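Local coordinates for protein phenol hydroxylase component phL (Pseudomonas stutzeri, PDB 3U52) that probably serves as the beta-type subunit of a multicomponent phenol hydroxylase, packing against the larger subunit that in this enzyme family carries the diiron active site, at residues Q151-T156 and L261-A266; A21-D26 and M67-A72. One frame throughout, in Å; residues are numbered along the deposited sequence.

Contact 1. Residues Q151-T156 and L261-A266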
loop_
_atom_site.group_PDB
_atom_site.type_symbol
_atom_site.label_atom_id
_atom_site.label_comp_id
_atom_site.label_asym_id
_atom_site.label_seq_id
_atom_site.Cartn_x
_atom_site.Cartn_y
_atom_site.Cartn_z
ATOM N N GLN D 151 3.447 1.999 -26.030
ATOM C CA GLN D 151 3.806 2.432 -24.673
ATOM C C GLN D 151 5.297 2.752 -24.585
ATOM O O GLN D 151 5.669 3.660 -23.911
ATOM C CB GLN D 151 3.333 1.460 -23.592
ATOM C CG GLN D 151 4.185 0.251 -23.394
ATOM C CD GLN D 151 3.665 -0.637 -22.232
ATOM O OE1 GLN D 151 3.646 -1.873 -22.331
ATOM N NE2 GLN D 151 3.288 -0.006 -21.144
ATOM N N MET D 152 6.154 2.027 -25.291
ATOM C CA MET D 152 7.603 2.316 -25.189
ATOM C C MET D 152 7.900 3.675 -25.762
ATOM O O MET D 152 8.780 4.388 -25.314
ATOM C CB MET D 152 8.391 1.246 -25.940
ATOM C CG MET D 152 8.361 -0.140 -25.262
ATOM S SD MET D 152 9.630 -1.251 -25.992
ATOM C CE MET D 152 9.105 -1.528 -27.674
ATOM N N HIS D 153 7.138 4.070 -26.776
ATOM C CA HIS D 153 7.289 5.426 -27.334
ATOM C C HIS D 153 6.711 6.599 -26.510
ATOM O O HIS D 153 7.329 7.659 -26.456
ATOM C CB HIS D 153 6.802 5.437 -28.796
ATOM C CG HIS D 153 7.675 4.630 -29.682
ATOM N ND1 HIS D 153 7.480 3.284 -29.885
ATOM C CD2 HIS D 153 8.776 4.967 -30.396
ATOM C CE1 HIS D 153 8.418 2.823 -30.693
ATOM N NE2 HIS D 153 9.210 3.823 -31.026
ATOM N N ILE D 154 5.571 6.425 -25.837
ATOM C CA ILE D 154 5.120 7.493 -24.962
ATOM C C ILE D 154 6.089 7.656 -23.760
ATOM O O ILE D 154 6.390 8.778 -23.376
ATOM C CB ILE D 154 3.637 7.375 -24.477
ATOM C CG1 ILE D 154 3.204 8.678 -23.795
ATOM C CG2 ILE D 154 3.463 6.243 -23.453
ATOM C CD1 ILE D 154 2.400 9.634 -24.616
ATOM N N TYR D 155 6.571 6.552 -23.185
ATOM C CA TYR D 155 7.540 6.631 -22.064
ATOM C C TYR D 155 8.806 7.390 -22.509
ATOM O O TYR D 155 9.268 8.312 -21.838
ATOM C CB TYR D 155 7.923 5.216 -21.582
ATOM C CG TYR D 155 6.758 4.430 -20.992
ATOM C CD1 TYR D 155 6.761 3.044 -20.978
ATOM C CD2 TYR D 155 5.652 5.099 -20.413
ATOM C CE1 TYR D 155 5.671 2.324 -20.443
ATOM C CE2 TYR D 155 4.573 4.384 -19.874
ATOM C CZ TYR D 155 4.625 3.002 -19.893
ATOM O OH TYR D 155 3.578 2.257 -19.442
ATOM N N THR D 156 9.335 7.030 -23.662
ATOM C CA THR D 156 10.552 7.692 -24.146
ATOM C C THR D 156 10.306 9.185 -24.504
ATOM O O THR D 156 11.155 10.039 -24.210
ATOM C CB THR D 156 11.305 6.830 -25.226
ATOM O OG1 THR D 156 12.727 7.111 -25.166
ATOM C CG2 THR D 156 10.816 7.113 -26.586
ATOM N N LEU D 261 19.007 1.744 -24.677
ATOM C CA LEU D 261 19.603 0.717 -25.519
ATOM C C LEU D 261 18.926 -0.645 -25.355
ATOM O O LEU D 261 18.803 -1.401 -26.320
ATOM C CB LEU D 261 21.093 0.655 -25.231
ATOM C CG LEU D 261 22.221 1.349 -26.015
ATOM C CD1 LEU D 261 21.838 2.538 -26.847
ATOM C CD2 LEU D 261 23.368 1.664 -25.068
ATOM N N ARG D 262 18.426 -0.969 -24.164
ATOM C CA ARG D 262 17.753 -2.263 -23.996
ATOM C C ARG D 262 16.556 -2.416 -24.923
ATOM O O ARG D 262 16.471 -3.397 -25.668
ATOM C CB ARG D 262 17.365 -2.509 -22.527
ATOM C CG ARG D 262 18.602 -2.596 -21.602
ATOM C CD ARG D 262 18.195 -3.043 -20.226
ATOM N NE ARG D 262 17.746 -4.434 -20.216
ATOM C CZ ARG D 262 17.055 -4.971 -19.213
ATOM N NH1 ARG D 262 16.724 -4.217 -18.168
ATOM N NH2 ARG D 262 16.680 -6.240 -19.263
ATOM N N TRP D 263 15.638 -1.455 -24.925
ATOM C CA TRP D 263 14.429 -1.670 -25.689
ATOM C C TRP D 263 14.631 -1.332 -27.160
ATOM O O TRP D 263 14.014 -1.968 -27.992
ATOM C CB TRP D 263 13.248 -0.899 -25.099
ATOM C CG TRP D 263 13.268 0.607 -25.288
ATOM C CD1 TRP D 263 13.766 1.538 -24.406
ATOM C CD2 TRP D 263 12.701 1.363 -26.381
ATOM N NE1 TRP D 263 13.592 2.797 -24.902
ATOM C CE2 TRP D 263 12.938 2.731 -26.105
ATOM C CE3 TRP D 263 12.034 1.016 -27.576
ATOM C CZ2 TRP D 263 12.518 3.766 -26.985
ATOM C CZ3 TRP D 263 11.619 2.023 -28.441
ATOM C CH2 TRP D 263 11.871 3.383 -28.151
ATOM N N THR D 264 15.448 -0.312 -27.481
ATOM C CA THR D 264 15.654 0.028 -28.885
ATOM C C THR D 264 16.415 -1.064 -29.627
ATOM O O THR D 264 16.044 -1.408 -30.739
ATOM C CB THR D 264 16.319 1.383 -29.125
ATOM O OG1 THR D 264 17.634 1.370 -28.592
ATOM C CG2 THR D 264 15.527 2.547 -28.508
ATOM N N ASN D 265 17.448 -1.651 -29.025
ATOM C CA ASN D 265 18.048 -2.884 -29.592
ATOM C C ASN D 265 17.096 -4.098 -29.692
ATOM O O ASN D 265 17.132 -4.803 -30.699
ATOM C CB ASN D 265 19.303 -3.299 -28.823
ATOM C CG ASN D 265 20.466 -2.348 -29.028
ATOM O OD1 ASN D 265 20.465 -1.549 -29.959
ATOM N ND2 ASN D 265 21.486 -2.453 -28.167
ATOM N N ALA D 266 16.268 -4.377 -28.680
ATOM C CA ALA D 266 15.289 -5.475 -28.804
ATOM C C ALA D 266 14.271 -5.223 -29.954
ATOM O O ALA D 266 13.905 -6.162 -30.680
ATOM C CB ALA D 266 14.574 -5.725 -27.517
HETATM O O HOH W 1 13.847 5.435 -23.392
#
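The indole of W263 reaches across from helix 251-274 to helix 147-175 and meets M152, H153 and T156, carrying every direct side-chain contact between two segments whose N-to-C directions are 144° apart. The segment axes approach to 11.8 Å, and the ring spans most of that gap, its CG set between the backbone N and the carbonyl carbon (chi1 72°).

The CH-pi and sulfur contacts come from M152. Its CB lies over one face, 4.3 Å from the centroid of the W263 six-membered ring, while SD sits obliquely, 3.7 Å from W263 CE3, a Met-aromatic contact. T264 CG2 covers the opposite face. T156 crosses the indole at about a right angle, its CB 3.7 Å from W263 CZ2.

The aromatic pair is edge-to-face: the W263 rim, led by CH2, points at the face of H153, planes at 82°. Hydrogen bonds from H153 NE2 to T215 and ND1 to V149 O fix the imidazole.

A water accepts from W263 NE1 at 3.1 Å and lies 2.7 Å from T156 OG1. With an alanine at position 263, M152 and H153 would probably lose their aromatic partner and the water this N-H donor. The contact thus joins the two helices through buried side chains around one amphipathic ring, its N-H satisfied by a bridging water shared with T156.

Contact 2. Residues A21-D26 and M67-A72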
loop_
_atom_site.group_PDB
_atom_site.type_symbol
_atom_site.label_atom_id
_atom_site.label_comp_id
_atom_site.label_asym_id
_atom_site.label_seq_id
_atom_site.Cartn_x
_atom_site.Cartn_y
_atom_site.Cartn_z
ATOM N N ALA D 21 -4.203 -15.776 -22.297
ATOM C CA ALA D 21 -4.053 -17.221 -22.269
ATOM C C ALA D 21 -3.810 -17.773 -23.661
ATOM O O ALA D 21 -3.057 -18.745 -23.819
ATOM C CB ALA D 21 -5.290 -17.846 -21.677
ATOM N N ARG D 22 -4.447 -17.162 -24.670
ATOM C CA ARG D 22 -4.142 -17.476 -26.079
ATOM C C ARG D 22 -2.686 -17.288 -26.444
ATOM O O ARG D 22 -2.109 -18.108 -27.148
ATOM C CB ARG D 22 -4.996 -16.639 -27.027
ATOM C CG ARG D 22 -6.179 -17.323 -27.503
ATOM C CD ARG D 22 -7.070 -16.324 -28.207
ATOM N NE ARG D 22 -8.252 -16.200 -27.408
ATOM C CZ ARG D 22 -8.867 -15.094 -27.034
ATOM N NH1 ARG D 22 -8.505 -13.858 -27.382
ATOM N NH2 ARG D 22 -9.916 -15.287 -26.297
ATOM N N ARG D 23 -2.098 -16.203 -25.981
ATOM C CA ARG D 23 -0.726 -15.845 -26.318
ATOM C C ARG D 23 0.311 -16.581 -25.444
ATOM O O ARG D 23 1.362 -16.997 -25.947
ATOM C CB ARG D 23 -0.567 -14.330 -26.153
ATOM C CG ARG D 23 0.722 -13.782 -26.686
ATOM C CD ARG D 23 0.691 -12.259 -26.742
ATOM N NE ARG D 23 -0.167 -11.666 -27.781
ATOM C CZ ARG D 23 0.168 -11.510 -29.062
ATOM N NH1 ARG D 23 1.329 -11.939 -29.529
ATOM N NH2 ARG D 23 -0.675 -10.906 -29.884
ATOM N N PHE D 24 0.042 -16.749 -24.148
ATOM C CA PHE D 24 1.056 -17.334 -23.273
ATOM C C PHE D 24 0.706 -18.603 -22.517
ATOM O O PHE D 24 1.545 -19.075 -21.758
ATOM C CB PHE D 24 1.522 -16.315 -22.241
ATOM C CG PHE D 24 1.975 -15.014 -22.835
ATOM C CD1 PHE D 24 1.097 -13.927 -22.902
ATOM C CD2 PHE D 24 3.296 -14.852 -23.271
ATOM C CE1 PHE D 24 1.519 -12.720 -23.419
ATOM C CE2 PHE D 24 3.731 -13.630 -23.789
ATOM C CZ PHE D 24 2.844 -12.577 -23.873
ATOM N N GLY D 25 -0.514 -19.124 -22.668
ATOM C CA GLY D 25 -0.955 -20.343 -21.950
ATOM C C GLY D 25 -1.886 -20.019 -20.804
ATOM O O GLY D 25 -1.849 -18.895 -20.307
ATOM N N ASP D 26 -2.729 -20.964 -20.362
ATOM C CA ASP D 26 -3.610 -20.633 -19.225
ATOM C C ASP D 26 -2.815 -20.924 -17.997
ATOM O O ASP D 26 -2.761 -22.067 -17.528
ATOM C CB ASP D 26 -4.981 -21.358 -19.196
ATOM C CG ASP D 26 -5.979 -20.776 -18.093
ATOM O OD1 ASP D 26 -6.405 -19.560 -18.108
ATOM O OD2 ASP D 26 -6.375 -21.581 -17.201
ATOM N N MET D 67 5.181 -7.044 -40.171
ATOM C CA MET D 67 5.374 -8.055 -39.125
ATOM C C MET D 67 4.190 -8.976 -39.069
ATOM O O MET D 67 3.034 -8.516 -39.007
ATOM C CB MET D 67 5.496 -7.428 -37.752
ATOM C CG MET D 67 6.626 -6.439 -37.655
ATOM S SD MET D 67 8.268 -7.151 -37.551
ATOM C CE MET D 67 8.276 -7.738 -35.836
ATOM N N GLU D 68 4.479 -10.273 -39.009
ATOM C CA GLU D 68 3.448 -11.263 -38.759
ATOM C C GLU D 68 2.726 -10.875 -37.470
ATOM O O GLU D 68 1.500 -10.943 -37.392
ATOM C CB GLU D 68 4.037 -12.676 -38.650
ATOM C CG GLU D 68 2.953 -13.785 -38.550
ATOM C CD GLU D 68 3.271 -14.847 -37.464
ATOM O OE1 GLU D 68 3.644 -15.993 -37.832
ATOM O OE2 GLU D 68 3.147 -14.534 -36.243
ATOM N N ASP D 69 3.481 -10.410 -36.478
ATOM C CA ASP D 69 2.901 -10.125 -35.157
ATOM C C ASP D 69 3.651 -8.977 -34.470
ATOM O O ASP D 69 4.750 -9.185 -34.018
ATOM C CB ASP D 69 2.972 -11.415 -34.331
ATOM C CG ASP D 69 2.261 -11.308 -33.009
ATOM O OD1 ASP D 69 1.762 -10.211 -32.672
ATOM O OD2 ASP D 69 2.216 -12.345 -32.292
ATOM N N TRP D 70 3.075 -7.773 -34.396
ATOM C CA TRP D 70 3.808 -6.634 -33.787
ATOM C C TRP D 70 4.154 -6.790 -32.281
ATOM O O TRP D 70 5.066 -6.129 -31.775
ATOM C CB TRP D 70 3.097 -5.306 -34.033
ATOM C CG TRP D 70 3.510 -4.623 -35.299
ATOM C CD1 TRP D 70 2.756 -4.481 -36.442
ATOM C CD2 TRP D 70 4.774 -3.978 -35.565
ATOM N NE1 TRP D 70 3.480 -3.791 -37.398
ATOM C CE2 TRP D 70 4.714 -3.472 -36.891
ATOM C CE3 TRP D 70 5.959 -3.807 -34.821
ATOM C CZ2 TRP D 70 5.790 -2.795 -37.489
ATOM C CZ3 TRP D 70 7.023 -3.121 -35.402
ATOM C CH2 TRP D 70 6.932 -2.631 -36.744
ATOM N N CYS D 71 3.390 -7.626 -31.566
ATOM C CA CYS D 71 3.749 -8.082 -30.198
ATOM C C CYS D 71 5.000 -8.961 -30.090
ATOM O O CYS D 71 5.407 -9.291 -28.981
ATOM C CB CYS D 71 2.601 -8.836 -29.558
ATOM S SG CYS D 71 1.198 -7.807 -29.432
ATOM N N ALA D 72 5.597 -9.356 -31.219
ATOM C CA ALA D 72 6.969 -9.853 -31.204
ATOM C C ALA D 72 7.914 -8.791 -30.608
ATOM O O ALA D 72 8.964 -9.126 -30.035
ATOM C CB ALA D 72 7.438 -10.194 -32.620
#
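The guanidinium of R23 has C71 CB over one face, 3.3 Å above the plane and toward the rim, and the carboxylate of D69 at its edge. The guanidinium and carboxylate planes are turned 47° apart, so the two groups do not meet as a coplanar pair.

One nitrogen carries the salt bridge to D69: R23 NH1 donates to D69 OD2 at 2.9 Å, with an N-H...O angle of 156°, and meets the syn lone pair of OD2 close to the guanidinium plane. The side chain leaves the helix with CG anti to the backbone N (chi1 -170°) and bends at chi3, which turns its end to the loop. R23 NE forms a second salt bridge, to D38, so the guanidinium has two acidic partners.

D69 is steadied from its own segment. Its OD1 takes a weak hydrogen bond from C71 N at 3.2 Å, and the A72 N to D69 O bond, 2.9 Å, spans the short 3-10 turn.

The partly exposed ion pair ties the end of helix 18-24 to the loop before helix 81-105. Two carboxylates on different nitrogens probably restrict the rotation of the guanidinium and offset its charge, while the cysteine adds packing against the flat group.

Both segments of contact 2 precede those of contact 1 in the sequence; the contact centres are 19 Å apart and the nearest atoms about 6 Å apart, without touching. Contact 1 is buried, its centre 7 Å from the chain centre, whereas contact 2 is at the surface, its centre 26 Å from the same point. Helix 251-274 lies near both: it supplies W263 to contact 1, and its V271 and E274 touch W70 and M67 of the contact 2 loop. V73, just beyond that loop segment, packs on M152. A xenon pocket is formed by Y227, D232 and Y257; the T156 side chain is about 14 Å from a bound xenon, so contact 1 does not line that site.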